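Local coordinates for protein phytase (Citrobacter braakii, PDB 3ZHC) that belongs to branch 2 of the histidine phosphatase superfamily, with a mixed beta sheet and many surrounding helices, at residues 39-44 / 246-251; 243-246 / 252-255. The protein carries 2 engineered substitutions. One frame throughout, in Å; residues are numbered along the deposited sequence.

Overall arrangement
Both contacts use the C-terminal end of helix 231-247, share E246 and have centres 8 Å apart. Contact 1 is buried. It sets the HGVRAP loop, which follows strand 28-38, against the last turn of the helix. Methyl groups do most of the touching, and R42 nearby holds a formic acid. Contact 2 is partly buried and lies farther from the centre of the chain. It joins the same helix to the loop that leads on toward helix 260-280. Here a glutamine side chain binds a backbone N-H. The two contacts also meet directly: M250 N probably donates to Q245 O, at 3.0 Å, and R42 packs on L244.

Contact 1 (39-44 / 246-251); sequences HGVRAP and EAQGMP. With FMT (formic acid), chain O.
A247 meets V41 through single methyl groups, with A247 CB 3.6 Å from V41 CG2. This is the one apolar side-chain pair between the two segments. V41 spreads its two methyls over two successive residues, A247 and Q248. CG1, anti to the backbone N (chi1 173°), goes to Q248. V41 CG1 lies 3.5 Å from Q248 OE1 and 4.0 Å from Q248 CB. The two side chains cross obliquely, and the Q248 chain is bent at chi2, which brings OE1, but not NE2, up to V41 CG1. The polar partner of Q248 OE1 is T70 OG1, so the approach to CG1 is plain packing. At G249 the helix ends in a Schellman motif, and G249 N bonds to E246 O at 2.9 Å. M250 O and E246 O both accept from R382 NH1, tying the turn to helix 378-382.

R42 starts away from 246-251, but its chain, extended from CG to NE, packs on L244 and E240 of the preceding turns. Its guanidinium has formic acid, probably from the crystallisation liquor, at its edge: R42 NH1 donates to FMT O2 at 2.8 Å, and R42 NH2 to FMT O1 at 3.2 Å. R42 NH1 also donates to A43 O at 2.9 Å. A43 O lies near the guanidinium plane, but R42 NH1 sits 37° above the A43 carbonyl plane, not on a lone pair. T45 N also bonds the formic acid. V41 thus meets the helix end through methyls alone, while R42 packs on the helix and offers N-H groups suited to an anion, consistent with the signature loop of this superfamily.

Contact 2 (243-246 / 252-255); sequences LLQE and QVAW
Q245 reaches across to the backbone of V253 and A254. Its CG is anti to the carbonyl carbon (chi1 -72°), and the chain is extended beyond CG, which carries the amide out to the loop. Q245 OE1 accepts the N-H of A254, with A254 N at 2.9 Å. The bond is fairly straight, with an N-H...O angle of 156°, and the donor lies in the carbonyl plane. Q245 OE1 is also 3.4 Å from V253 CA. Nearer its root, Q245 CB packs on V253 CG1 at 3.9 Å. Both the CB and the OE1 of Q245 therefore lie against V253, and OE1 also takes the N-H of A254.

E246 comes to the valine from the next position on the helix. Its bent side chain crosses V253 at about a right angle, and E246 OE1 sits 3.3 Å from V253 CG2. This is an oxygen against a methyl, with no bond between them. A254, the donor to Q245, and W255 after it both have left-handed backbone angles, so the chain turns at the bonded residue.

The contact closes the short connection after helix 231-247. V253 and E246 both touch W264 of helix 260-280, and V253 also packs on R382 of helix 378-382. A254 and W255 rest on helix 182-192, through V191 and L192. W255 meets W59 edge-to-face and donates from NE1 to Q58 O.

Contact 1 (39-44 / 246-251)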
loop_
_atom_site.group_PDB
_atom_site.type_symbol
_atom_site.label_atom_id
_atom_site.label_comp_id
_atom_site.label_asym_id
_atom_site.label_seq_id
_atom_site.Cartn_x
_atom_site.Cartn_y
_atom_site.Cartn_z
ATOM N N HIS B 39 8.322 -22.671 1.448
ATOM C CA HIS B 39 9.518 -23.160 2.118
ATOM C C HIS B 39 10.134 -22.083 3.001
ATOM O O HIS B 39 9.911 -20.875 2.785
ATOM C CB HIS B 39 10.556 -23.608 1.092
ATOM C CG HIS B 39 10.888 -22.553 0.084
ATOM N ND1 HIS B 39 11.673 -21.460 0.381
ATOM C CD2 HIS B 39 10.529 -22.418 -1.210
ATOM C CE1 HIS B 39 11.789 -20.702 -0.688
ATOM N NE2 HIS B 39 11.106 -21.259 -1.668
ATOM N N GLY B 40 10.918 -22.506 3.985
ATOM C CA GLY B 40 11.591 -21.579 4.890
ATOM C C GLY B 40 12.748 -20.832 4.242
ATOM O O GLY B 40 12.963 -20.930 3.030
ATOM N N VAL B 41 13.491 -20.091 5.071
ATOM C CA VAL B 41 14.648 -19.293 4.623
ATOM C C VAL B 41 15.654 -20.171 3.917
ATOM O O VAL B 41 16.053 -21.214 4.436
ATOM C CB VAL B 41 15.351 -18.541 5.799
ATOM C CG1 VAL B 41 16.667 -17.845 5.331
ATOM C CG2 VAL B 41 14.403 -17.537 6.437
ATOM N N ARG B 42 16.052 -19.736 2.719
ATOM C CA ARG B 42 16.975 -20.468 1.866
ATOM C C ARG B 42 18.060 -19.571 1.347
ATOM O O ARG B 42 17.946 -18.344 1.404
ATOM C CB ARG B 42 16.224 -21.062 0.662
ATOM C CG ARG B 42 15.415 -20.023 -0.164
ATOM C CD ARG B 42 15.176 -20.465 -1.573
ATOM N NE ARG B 42 14.462 -19.443 -2.367
ATOM C CZ ARG B 42 15.012 -18.351 -2.916
ATOM N NH1 ARG B 42 16.333 -18.060 -2.785
ATOM N NH2 ARG B 42 14.234 -17.524 -3.610
ATOM N N ALA B 43 19.114 -20.186 0.822
ATOM C CA ALA B 43 20.179 -19.465 0.148
ATOM C C ALA B 43 19.648 -18.984 -1.189
ATOM O O ALA B 43 18.631 -19.516 -1.677
ATOM C CB ALA B 43 21.406 -20.361 -0.060
ATOM N N PRO B 44 20.314 -17.967 -1.798
ATOM C CA PRO B 44 19.910 -17.501 -3.105
ATOM C C PRO B 44 19.770 -18.627 -4.130
ATOM O O PRO B 44 20.487 -19.625 -4.066
ATOM C CB PRO B 44 21.047 -16.555 -3.516
ATOM C CG PRO B 44 21.557 -16.018 -2.245
ATOM C CD PRO B 44 21.382 -17.123 -1.233
ATOM N N GLU B 246 18.727 -10.887 5.738
ATOM C CA GLU B 246 18.145 -10.394 6.990
ATOM C C GLU B 246 17.483 -11.534 7.791
ATOM O O GLU B 246 17.825 -11.759 8.957
ATOM C CB GLU B 246 17.129 -9.289 6.693
ATOM C CG GLU B 246 16.520 -8.563 7.921
ATOM C CD GLU B 246 17.500 -7.669 8.673
ATOM O OE1 GLU B 246 18.422 -7.099 8.075
ATOM O OE2 GLU B 246 17.326 -7.535 9.886
ATOM N N ALA B 247 16.551 -12.245 7.164
ATOM C CA ALA B 247 15.836 -13.384 7.824
ATOM C C ALA B 247 16.787 -14.500 8.315
ATOM O O ALA B 247 16.506 -15.161 9.315
ATOM C CB ALA B 247 14.771 -13.961 6.896
ATOM N N GLN B 248 17.900 -14.686 7.591
ATOM C CA GLN B 248 18.965 -15.638 7.952
ATOM C C GLN B 248 19.819 -15.190 9.159
ATOM O O GLN B 248 20.541 -15.997 9.723
ATOM C CB GLN B 248 19.886 -15.895 6.719
ATOM C CG GLN B 248 21.099 -16.891 6.905
ATOM C CD GLN B 248 20.677 -18.291 7.351
ATOM O OE1 GLN B 248 19.501 -18.677 7.248
ATOM N NE2 GLN B 248 21.641 -19.063 7.842
ATOM N N GLY B 249 19.731 -13.913 9.540
ATOM C CA GLY B 249 20.505 -13.377 10.635
ATOM C C GLY B 249 21.916 -13.029 10.242
ATOM O O GLY B 249 22.816 -13.022 11.105
ATOM N N MET B 250 22.132 -12.733 8.947
ATOM C CA MET B 250 23.472 -12.389 8.464
ATOM C C MET B 250 23.884 -11.030 9.017
ATOM O O MET B 250 23.107 -10.078 8.959
ATOM C CB MET B 250 23.565 -12.393 6.945
ATOM C CG MET B 250 23.553 -13.758 6.371
ATOM S SD MET B 250 24.126 -13.774 4.690
ATOM C CE MET B 250 24.328 -15.544 4.444
ATOM N N PRO B 251 25.114 -10.939 9.554
ATOM C CA PRO B 251 25.585 -9.709 10.254
ATOM C C PRO B 251 25.618 -8.440 9.387
ATOM O O PRO B 251 25.365 -7.369 9.905
ATOM C CB PRO B 251 26.985 -10.095 10.716
ATOM C CG PRO B 251 27.362 -11.286 9.845
ATOM C CD PRO B 251 26.174 -11.974 9.475
HETATM C C FMT O . 16.647 -15.120 -5.030
HETATM O O1 FMT O . 15.413 -15.022 -5.120
HETATM O O2 FMT O . 17.193 -16.084 -4.502
#

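Contact 2 (243-246 / 252-255)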
loop_
_atom_site.group_PDB
_atom_site.type_symbol
_atom_site.label_atom_id
_atom_site.label_comp_id
_atom_site.label_asym_id
_atom_site.label_seq_id
_atom_site.Cartn_x
_atom_site.Cartn_y
_atom_site.Cartn_z
ATOM N N LEU B 243 16.299 -9.639 1.626
ATOM C CA LEU B 243 15.329 -10.140 2.619
ATOM C C LEU B 243 15.819 -11.425 3.246
ATOM O O LEU B 243 15.777 -11.573 4.461
ATOM C CB LEU B 243 13.956 -10.403 1.995
ATOM C CG LEU B 243 12.839 -10.752 3.005
ATOM C CD1 LEU B 243 11.950 -9.533 3.265
ATOM C CD2 LEU B 243 12.010 -11.947 2.536
ATOM N N LEU B 244 16.277 -12.358 2.397
ATOM C CA LEU B 244 16.835 -13.655 2.866
ATOM C C LEU B 244 18.050 -13.461 3.794
ATOM O O LEU B 244 18.143 -14.119 4.840
ATOM C CB LEU B 244 17.182 -14.554 1.690
ATOM C CG LEU B 244 15.944 -15.089 0.917
ATOM C CD1 LEU B 244 16.345 -15.629 -0.482
ATOM C CD2 LEU B 244 15.180 -16.140 1.717
ATOM N N GLN B 245 18.966 -12.553 3.414
ATOM C CA GLN B 245 20.138 -12.227 4.268
ATOM C C GLN B 245 19.697 -11.811 5.689
ATOM O O GLN B 245 20.227 -12.328 6.702
ATOM C CB GLN B 245 20.976 -11.105 3.659
ATOM C CG GLN B 245 21.750 -11.475 2.458
ATOM C CD GLN B 245 22.422 -10.275 1.798
ATOM O OE1 GLN B 245 22.280 -9.125 2.253
ATOM N NE2 GLN B 245 23.161 -10.532 0.724
ATOM N N GLU B 246 18.727 -10.887 5.738
ATOM C CA GLU B 246 18.145 -10.394 6.990
ATOM C C GLU B 246 17.483 -11.534 7.791
ATOM O O GLU B 246 17.825 -11.759 8.957
ATOM C CB GLU B 246 17.129 -9.289 6.693
ATOM C CG GLU B 246 16.520 -8.563 7.921
ATOM C CD GLU B 246 17.500 -7.669 8.673
ATOM O OE1 GLU B 246 18.422 -7.099 8.075
ATOM O OE2 GLU B 246 17.326 -7.535 9.886
ATOM N N GLN B 252 25.925 -8.578 8.086
ATOM C CA GLN B 252 25.953 -7.446 7.154
ATOM C C GLN B 252 24.970 -7.693 6.004
ATOM O O GLN B 252 25.287 -8.406 5.048
ATOM C CB GLN B 252 27.380 -7.227 6.623
ATOM C CG GLN B 252 27.597 -5.873 5.897
ATOM C CD GLN B 252 27.770 -4.673 6.860
ATOM O OE1 GLN B 252 27.463 -4.754 8.071
ATOM N NE2 GLN B 252 28.267 -3.555 6.318
ATOM N N VAL B 253 23.775 -7.090 6.110
ATOM C CA VAL B 253 22.720 -7.226 5.098
ATOM C C VAL B 253 22.821 -6.066 4.146
ATOM O O VAL B 253 22.809 -4.918 4.575
ATOM C CB VAL B 253 21.309 -7.243 5.731
ATOM C CG1 VAL B 253 20.239 -7.360 4.662
ATOM C CG2 VAL B 253 21.188 -8.380 6.749
ATOM N N ALA B 254 22.929 -6.369 2.845
ATOM C CA ALA B 254 22.991 -5.354 1.796
ATOM C C ALA B 254 24.078 -4.275 2.066
ATOM O O ALA B 254 23.856 -3.074 1.845
ATOM C CB ALA B 254 21.598 -4.717 1.602
ATOM N N TRP B 255 25.244 -4.736 2.556
ATOM C CA TRP B 255 26.394 -3.872 2.867
ATOM C C TRP B 255 26.042 -2.742 3.889
ATOM O O TRP B 255 26.630 -1.670 3.867
ATOM C CB TRP B 255 26.994 -3.318 1.553
ATOM C CG TRP B 255 27.247 -4.418 0.548
ATOM C CD1 TRP B 255 28.312 -5.271 0.522
ATOM C CD2 TRP B 255 26.413 -4.786 -0.558
ATOM N NE1 TRP B 255 28.198 -6.141 -0.527
ATOM C CE2 TRP B 255 27.041 -5.867 -1.210
ATOM C CE3 TRP B 255 25.193 -4.303 -1.066
ATOM C CZ2 TRP B 255 26.487 -6.488 -2.355
ATOM C CZ3 TRP B 255 24.634 -4.921 -2.211
ATOM C CH2 TRP B 255 25.278 -5.992 -2.836
#